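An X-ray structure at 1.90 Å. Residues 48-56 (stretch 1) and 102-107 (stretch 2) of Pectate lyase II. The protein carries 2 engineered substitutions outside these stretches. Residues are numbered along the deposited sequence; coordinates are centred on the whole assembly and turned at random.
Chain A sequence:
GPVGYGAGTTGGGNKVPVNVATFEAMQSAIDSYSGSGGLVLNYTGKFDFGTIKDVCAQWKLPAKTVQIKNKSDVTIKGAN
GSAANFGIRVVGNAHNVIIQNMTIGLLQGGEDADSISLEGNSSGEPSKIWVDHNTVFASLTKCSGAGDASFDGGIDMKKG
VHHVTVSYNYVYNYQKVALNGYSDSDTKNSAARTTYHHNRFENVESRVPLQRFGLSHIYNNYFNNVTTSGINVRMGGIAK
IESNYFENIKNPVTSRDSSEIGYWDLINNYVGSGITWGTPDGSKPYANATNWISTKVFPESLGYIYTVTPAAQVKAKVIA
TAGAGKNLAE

Stretch 1 48-56: DFGTIKDVC
Stretch 2 (102-107) MTIGLL

Where a strand passes an aromatic ring, a glycine can make the room, and Gly 105 of this pectate lyase is a clear case. A CB built on it would point toward Phe 49 and come within 2.7 Å of its CE1, a clash; with hydrogen in that place, the ring edge settles against the backbone instead, Phe 49 CE1 lying 3.4 Å from Gly 105 O, near the ring plane. The polarised C-H groups at an aromatic rim tolerate a carbonyl oxygen well. No hydrogen bond joins residues 102-107 to residues 48-56, a segment that is loop or turn apart from a 3-10 segment at 49-51.

The second stretch runs extended through Thr 103, Ile 104 and Gly 105 (phi/psi -107/112, -121/114 and -137/147), then turns at Leu 106, whose positive phi (47/54) is uncommon for a residue with a side chain. Strand alternation sends the CB of Thr 103 toward the first stretch and that of Ile 104 away. Thr 103 (chi1 m) offers its methyl, CG2 standing 4.2 Å from Phe 49 CE2.

In the 3-10 segment, phi is near -70° and psi near -20°; Thr 51 N bonds to Asp 48 O (3.2 Å) and Ile 52 N to Phe 49 O (3.1 Å). Asp 48 (chi1 t, chi2 7°) extends its carboxylate over the start of the segment, where OD1 accepts from Gly 50 N at 3.0 Å, while Thr 51 OG1 (chi1 p) donates to Asp 48 O at 2.6 Å. Beyond Lys 53 (-87/-15) and Asp 54 (-139/111), Asp 54 OD1 accepts from Cys 56 N at 3.2 Å. These hydrogen bonds lie within the first stretch; across to the second, the contacts are made by apolar side chains, the Thr 103 methyl and the Gly 105 carbonyl.

In register, the CA of Phe 49 lies 7.5 Å from that of Gly 105, and the CA of Val 55 7.3 Å from that of Leu 106. The CBs of Phe 49 (chi1 m, chi2 -73°), Ile 52 (m, t; -92/98) and Leu 106 (m, t) point toward the opposing stretch. Forked and wholly apolar, Leu 106 offers carbons to three neighbours: CD1 is 4.5 Å from Phe 49 CD1, oblique to the ring; CB is 3.8 Å from Ile 52 CD1, the tip of an extended side chain; CD2 is 3.9 Å from Val 55 CG2. Val 55 (chi1 158°; -56/-31), its CB sideways, still presents that methyl from a short beta-branched side chain. Together the stretches bury 297 Å², Leu 106 and Phe 49 contributing most, 91 and 84 Å².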

ATOM      1  N   ASP A  48      22.119   5.097  -3.425  1.00 22.90           N
ATOM      2  CA  ASP A  48      22.224   6.547  -3.313  1.00 23.05           C
ATOM      3  C   ASP A  48      21.277   7.174  -4.328  1.00 22.99           C
ATOM      4  O   ASP A  48      21.523   7.113  -5.534  1.00 22.96           O
ATOM      5  CB  ASP A  48      23.669   7.000  -3.561  1.00 23.14           C
ATOM      6  CG  ASP A  48      23.852   8.511  -3.435  1.00 23.64           C
ATOM      7  OD1 ASP A  48      22.902   9.218  -3.036  1.00 24.59           O
ATOM      8  OD2 ASP A  48      24.966   8.990  -3.734  1.00 24.46           O
ATOM      9  N   PHE A  49      20.194   7.770  -3.831  1.00 22.77           N
ATOM     10  CA  PHE A  49      19.176   8.370  -4.696  1.00 22.75           C
ATOM     11  C   PHE A  49      19.674   9.623  -5.420  1.00 22.83           C
ATOM     12  O   PHE A  49      19.112  10.019  -6.445  1.00 22.75           O
ATOM     13  CB  PHE A  49      17.895   8.660  -3.907  1.00 22.72           C
ATOM     14  CG  PHE A  49      17.192   7.422  -3.426  1.00 22.22           C
ATOM     15  CD1 PHE A  49      16.493   6.609  -4.319  1.00 22.08           C
ATOM     16  CD2 PHE A  49      17.233   7.062  -2.082  1.00 21.97           C
ATOM     17  CE1 PHE A  49      15.848   5.454  -3.877  1.00 21.67           C
ATOM     18  CE2 PHE A  49      16.586   5.913  -1.630  1.00 21.95           C
ATOM     19  CZ  PHE A  49      15.892   5.107  -2.530  1.00 22.19           C
ATOM     20  N   GLY A  50      20.739  10.224  -4.892  1.00 22.93           N
ATOM     21  CA  GLY A  50      21.401  11.361  -5.534  1.00 23.08           C
ATOM     22  C   GLY A  50      21.997  11.039  -6.894  1.00 23.22           C
ATOM     23  O   GLY A  50      22.287  11.948  -7.679  1.00 23.51           O
ATOM     24  N   THR A  51      22.180   9.749  -7.177  1.00 23.22           N
ATOM     25  CA  THR A  51      22.689   9.296  -8.475  1.00 23.46           C
ATOM     26  C   THR A  51      21.661   9.467  -9.598  1.00 23.54           C
ATOM     27  O   THR A  51      22.006   9.389 -10.779  1.00 23.44           O
ATOM     28  CB  THR A  51      23.163   7.824  -8.438  1.00 23.47           C
ATOM     29  OG1 THR A  51      22.062   6.969  -8.104  1.00 23.31           O
ATOM     30  CG2 THR A  51      24.281   7.642  -7.415  1.00 23.78           C
ATOM     31  N   ILE A  52      20.400   9.685  -9.223  1.00 23.70           N
ATOM     32  CA  ILE A  52      19.339   9.982 -10.188  1.00 23.88           C
ATOM     33  C   ILE A  52      19.231  11.502 -10.364  1.00 24.09           C
ATOM     34  O   ILE A  52      18.614  12.199  -9.552  1.00 24.31           O
ATOM     35  CB  ILE A  52      17.980   9.350  -9.776  1.00 23.85           C
ATOM     36  CG1 ILE A  52      18.124   7.830  -9.613  1.00 23.63           C
ATOM     37  CG2 ILE A  52      16.890   9.680 -10.800  1.00 23.66           C
ATOM     38  CD1 ILE A  52      16.993   7.165  -8.829  1.00 23.88           C
ATOM     39  N   LYS A  53      19.853  11.999 -11.429  1.00 24.26           N
ATOM     40  CA  LYS A  53      19.957  13.438 -11.681  1.00 24.55           C
ATOM     41  C   LYS A  53      18.750  13.990 -12.439  1.00 24.34           C
ATOM     42  O   LYS A  53      18.544  15.208 -12.500  1.00 24.43           O
ATOM     43  CB  LYS A  53      21.248  13.757 -12.441  1.00 24.74           C
ATOM     44  CG  LYS A  53      22.509  13.776 -11.576  1.00 25.89           C
ATOM     45  CD  LYS A  53      23.111  12.386 -11.407  1.00 26.99           C
ATOM     46  CE  LYS A  53      24.503  12.448 -10.795  1.00 27.69           C
ATOM     47  NZ  LYS A  53      24.502  12.888  -9.368  1.00 27.93           N
ATOM     48  N   ASP A  54      17.961  13.084 -13.012  1.00 23.85           N
ATOM     49  CA  ASP A  54      16.761  13.447 -13.751  1.00 23.35           C
ATOM     50  C   ASP A  54      15.652  12.460 -13.414  1.00 22.69           C
ATOM     51  O   ASP A  54      15.722  11.289 -13.779  1.00 22.50           O
ATOM     52  CB  ASP A  54      17.047  13.458 -15.257  1.00 23.61           C
ATOM     53  CG  ASP A  54      15.868  13.959 -16.087  1.00 24.30           C
ATOM     54  OD1 ASP A  54      14.905  14.530 -15.521  1.00 25.24           O
ATOM     55  OD2 ASP A  54      15.916  13.785 -17.324  1.00 24.54           O
ATOM     56  N   VAL A  55      14.642  12.949 -12.698  1.00 22.07           N
ATOM     57  CA  VAL A  55      13.470  12.159 -12.313  1.00 21.73           C
ATOM     58  C   VAL A  55      12.781  11.557 -13.549  1.00 20.98           C
ATOM     59  O   VAL A  55      12.216  10.461 -13.490  1.00 20.87           O
ATOM     60  CB  VAL A  55      12.484  13.026 -11.474  1.00 21.78           C
ATOM     61  CG1 VAL A  55      11.073  12.472 -11.506  1.00 22.52           C
ATOM     62  CG2 VAL A  55      12.976  13.145 -10.032  1.00 22.43           C
ATOM     63  N   CYS A  56      12.873  12.270 -14.668  1.00 20.23           N
ATOM     64  CA  CYS A  56      12.204  11.877 -15.904  1.00 19.52           C
ATOM     65  C   CYS A  56      12.966  10.870 -16.770  1.00 19.37           C
ATOM     66  O   CYS A  56      12.496  10.479 -17.844  1.00 19.22           O
ATOM     67  CB  CYS A  56      11.793  13.122 -16.692  1.00 19.44           C
ATOM     68  SG  CYS A  56      10.423  13.966 -15.878  1.00 18.59           S
ATOM     69  N   MET A 102      11.802  -1.518   4.296  1.00 19.83           N
ATOM     70  CA  MET A 102      12.406  -1.197   3.005  1.00 19.79           C
ATOM     71  C   MET A 102      12.166   0.263   2.646  1.00 19.89           C
ATOM     72  O   MET A 102      11.071   0.788   2.848  1.00 19.82           O
ATOM     73  CB  MET A 102      11.854  -2.094   1.890  1.00 19.58           C
ATOM     74  CG  MET A 102      12.252  -3.562   1.993  1.00 19.73           C
ATOM     75  SD  MET A 102      14.004  -3.840   1.680  1.00 19.63           S
ATOM     76  CE  MET A 102      14.028  -3.831  -0.116  1.00 17.93           C
ATOM     77  N   THR A 103      13.204   0.911   2.126  1.00 20.07           N
ATOM     78  CA  THR A 103      13.081   2.247   1.559  1.00 20.03           C
ATOM     79  C   THR A 103      13.191   2.105   0.046  1.00 20.24           C
ATOM     80  O   THR A 103      14.252   1.747  -0.481  1.00 20.24           O
ATOM     81  CB  THR A 103      14.147   3.208   2.126  1.00 20.11           C
ATOM     82  OG1 THR A 103      13.965   3.332   3.542  1.00 19.55           O
ATOM     83  CG2 THR A 103      14.037   4.586   1.488  1.00 20.02           C
ATOM     84  N   ILE A 104      12.076   2.368  -0.634  1.00 20.16           N
ATOM     85  CA  ILE A 104      11.928   2.114  -2.067  1.00 19.99           C
ATOM     86  C   ILE A 104      11.606   3.434  -2.779  1.00 20.10           C
ATOM     87  O   ILE A 104      10.545   4.023  -2.560  1.00 20.17           O
ATOM     88  CB  ILE A 104      10.813   1.058  -2.334  1.00 20.23           C
ATOM     89  CG1 ILE A 104      11.124  -0.261  -1.602  1.00 19.69           C
ATOM     90  CG2 ILE A 104      10.630   0.818  -3.838  1.00 19.70           C
ATOM     91  CD1 ILE A 104      10.006  -1.298  -1.639  1.00 19.96           C
ATOM     92  N   GLY A 105      12.524   3.898  -3.626  1.00 19.74           N
ATOM     93  CA  GLY A 105      12.370   5.213  -4.239  1.00 19.31           C
ATOM     94  C   GLY A 105      12.696   5.327  -5.715  1.00 19.08           C
ATOM     95  O   GLY A 105      13.580   4.633  -6.226  1.00 18.90           O
ATOM     96  N   LEU A 106      11.960   6.214  -6.388  1.00 18.72           N
ATOM     97  CA  LEU A 106      12.243   6.650  -7.758  1.00 18.46           C
ATOM     98  C   LEU A 106      12.551   5.505  -8.728  1.00 18.37           C
ATOM     99  O   LEU A 106      13.587   5.502  -9.407  1.00 18.43           O
ATOM    100  CB  LEU A 106      13.368   7.693  -7.756  1.00 18.30           C
ATOM    101  CG  LEU A 106      13.039   9.033  -7.087  1.00 18.47           C
ATOM    102  CD1 LEU A 106      14.320   9.757  -6.686  1.00 18.34           C
ATOM    103  CD2 LEU A 106      12.183   9.903  -8.009  1.00 18.37           C
ATOM    104  N   LEU A 107      11.631   4.548  -8.793  1.00 18.31           N
ATOM    105  CA  LEU A 107      11.825   3.331  -9.582  1.00 18.32           C
ATOM    106  C   LEU A 107      11.736   3.562 -11.085  1.00 18.38           C
ATOM    107  O   LEU A 107      10.986   4.418 -11.553  1.00 18.32           O
ATOM    108  CB  LEU A 107      10.814   2.256  -9.173  1.00 18.35           C
ATOM    109  CG  LEU A 107      10.787   1.798  -7.715  1.00 18.31           C
ATOM    110  CD1 LEU A 107       9.738   0.724  -7.541  1.00 19.14           C
ATOM    111  CD2 LEU A 107      12.144   1.289  -7.274  1.00 17.84           C
TER